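Local atomic coordinates of uncharacterized HTH-type transcriptional regulator Rv2887 (Mycobacterium tuberculosis, PDB entry 5HSM), a protein that represses a methyltransferase gene by binding its promoter region, also represses at least five other genes, and binds salicylate, para-aminosalicylic acid and gemfibrozil. Residues V60-L65 / A114-R119. Residues are numbered along the deposited sequence; the frame is centred on the assembly and turned at random.
Sequences VCLRML and ATLTAR
In the winged helix-turn-helix domain of this MarR-family repressor, Leu-62 and Leu-65 of helix 56-67 meet the extended segment returning from the wing, Ala-114 to Leu-116, just before the chain enters helix 118-139. Leu-116 reaches across with both methyls. Its CD2 touches CB of Leu-65 at 3.7 Å and CD1 of Leu-62 at the same 3.7 Å, so one methyl bridges two residues about one helical turn apart. The other methyl, CD1, lies over the helix backbone, 3.8 Å from the carbonyl O of Leu-62. With CG anti to the carbonyl carbon (chi1 -55°), Leu-116 points its branch at the helix; it lies roughly perpendicular to the Leu-62 side chain and slantwise to that of Leu-65. Leu-65 turns both arms of its own fork to Ala-114: CD1 packs on the Ala-114 CB at 3.8 Å, while CD2 comes to 3.3 Å from the Ala-114 O, a tight van der Waals contact with the carbonyl oxygen. No hydrogen bond links the two segments, which bury 240 Å² between them, and the joint is van der Waals packing, mostly between aliphatic groups. Leu-62 also lies against Leu-123 and Ala-124 of helix 118-139, and Leu-65 against Leu-76 of helix 73-79, which makes the leucine pair part of a larger apolar core. Backbone hydrogen bonds tie Ala-114 to Gly-70 and Leu-71 and Thr-115 to Ala-101, and Thr-117 then N-caps helix 118-139, its OG1 bonding Gly-120 N. On another side of helix 56-67, Arg-63, a salicylate-binding residue, pairs with Glu-128 and with Asp-27 of the second subunit. The contact joins the base of the wing to a core helix of the winged helix-turn-helix domain, the DNA-binding fold of MarR-family regulators.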
loop_
_atom_site.group_PDB
_atom_site.type_symbol
_atom_site.label_atom_id
_atom_site.label_comp_id
_atom_site.label_asym_id
_atom_site.label_seq_id
_atom_site.Cartn_x
_atom_site.Cartn_y
_atom_site.Cartn_z
ATOM N N VAL A 60 4.611 12.375 4.617
ATOM C CA VAL A 60 5.111 11.966 3.298
ATOM C C VAL A 60 5.352 13.190 2.390
ATOM O O VAL A 60 6.425 13.325 1.764
ATOM C CB VAL A 60 4.140 10.970 2.642
ATOM C CG1 VAL A 60 4.518 10.708 1.194
ATOM C CG2 VAL A 60 4.140 9.647 3.433
ATOM N N CYS A 61 4.379 14.099 2.350
ATOM C CA CYS A 61 4.527 15.347 1.595
ATOM C C CYS A 61 5.724 16.181 2.074
ATOM O O CYS A 61 6.568 16.605 1.279
ATOM C CB CYS A 61 3.247 16.183 1.696
ATOM S SG CYS A 61 3.322 17.795 0.873
ATOM N N LEU A 62 5.771 16.428 3.382
ATOM C CA LEU A 62 6.890 17.124 4.018
ATOM C C LEU A 62 8.261 16.548 3.623
ATOM O O LEU A 62 9.183 17.282 3.254
ATOM C CB LEU A 62 6.704 17.066 5.541
ATOM C CG LEU A 62 7.458 18.021 6.463
ATOM C CD1 LEU A 62 7.077 19.462 6.168
ATOM C CD2 LEU A 62 7.143 17.673 7.910
ATOM N N ARG A 63 8.389 15.228 3.691
ATOM C CA ARG A 63 9.647 14.570 3.384
ATOM C C ARG A 63 10.010 14.736 1.904
ATOM O O ARG A 63 11.174 15.007 1.553
ATOM C CB ARG A 63 9.573 13.086 3.761
ATOM C CG ARG A 63 10.859 12.339 3.506
ATOM C CD ARG A 63 11.060 11.228 4.505
ATOM N NE ARG A 63 12.380 10.617 4.377
ATOM C CZ ARG A 63 13.507 11.157 4.843
ATOM N NH1 ARG A 63 13.489 12.330 5.470
ATOM N NH2 ARG A 63 14.659 10.520 4.682
ATOM N N MET A 64 9.006 14.594 1.041
ATOM C CA MET A 64 9.220 14.767 -0.397
ATOM C C MET A 64 9.719 16.178 -0.723
ATOM O O MET A 64 10.637 16.363 -1.531
ATOM C CB MET A 64 7.935 14.481 -1.171
ATOM C CG MET A 64 7.600 13.013 -1.280
ATOM S SD MET A 64 6.303 12.702 -2.487
ATOM C CE MET A 64 4.902 13.495 -1.721
ATOM N N LEU A 65 9.104 17.170 -0.092
ATOM C CA LEU A 65 9.516 18.559 -0.285
ATOM C C LEU A 65 10.869 18.898 0.349
ATOM O O LEU A 65 11.580 19.792 -0.128
ATOM C CB LEU A 65 8.446 19.500 0.260
ATOM C CG LEU A 65 7.263 19.702 -0.684
ATOM C CD1 LEU A 65 6.215 20.587 -0.028
ATOM C CD2 LEU A 65 7.752 20.329 -1.979
ATOM N N ALA A 114 5.736 24.230 -4.334
ATOM C CA ALA A 114 5.725 24.350 -2.877
ATOM C C ALA A 114 7.121 24.184 -2.295
ATOM O O ALA A 114 7.970 23.473 -2.844
ATOM C CB ALA A 114 4.775 23.338 -2.259
ATOM N N THR A 115 7.351 24.853 -1.176
ATOM C CA THR A 115 8.626 24.786 -0.485
ATOM C C THR A 115 8.415 24.726 1.012
ATOM O O THR A 115 7.365 25.127 1.520
ATOM C CB THR A 115 9.519 26.006 -0.791
ATOM O OG1 THR A 115 8.808 27.212 -0.477
ATOM C CG2 THR A 115 9.921 26.027 -2.248
ATOM N N LEU A 116 9.427 24.242 1.715
ATOM C CA LEU A 116 9.391 24.241 3.167
ATOM C C LEU A 116 9.948 25.546 3.725
ATOM O O LEU A 116 10.856 26.157 3.140
ATOM C CB LEU A 116 10.194 23.074 3.720
ATOM C CG LEU A 116 9.833 21.675 3.231
ATOM C CD1 LEU A 116 10.588 20.680 4.086
ATOM C CD2 LEU A 116 8.323 21.464 3.343
ATOM N N THR A 117 9.410 25.941 4.874
ATOM C CA THR A 117 9.940 27.041 5.678
ATOM C C THR A 117 11.051 26.499 6.565
ATOM O O THR A 117 11.281 25.287 6.594
ATOM C CB THR A 117 8.849 27.641 6.568
ATOM O OG1 THR A 117 8.344 26.609 7.428
ATOM C CG2 THR A 117 7.705 28.175 5.725
ATOM N N ALA A 118 11.717 27.373 7.319
ATOM C CA ALA A 118 12.677 26.907 8.319
ATOM C C ALA A 118 12.013 25.918 9.298
ATOM O O ALA A 118 12.565 24.851 9.615
ATOM C CB ALA A 118 13.289 28.100 9.078
ATOM N N ARG A 119 10.815 26.271 9.754
ATOM C CA ARG A 119 10.053 25.407 10.655
ATOM C C ARG A 119 9.737 24.071 9.997
ATOM O O ARG A 119 9.807 23.012 10.631
ATOM C CB ARG A 119 8.760 26.093 11.089
ATOM C CG ARG A 119 7.879 25.236 11.997
ATOM C CD ARG A 119 6.631 25.991 12.433
ATOM N NE ARG A 119 6.965 27.227 13.138
ATOM C CZ ARG A 119 6.074 27.990 13.760
ATOM N NH1 ARG A 119 4.792 27.638 13.767
ATOM N NH2 ARG A 119 6.462 29.100 14.377
#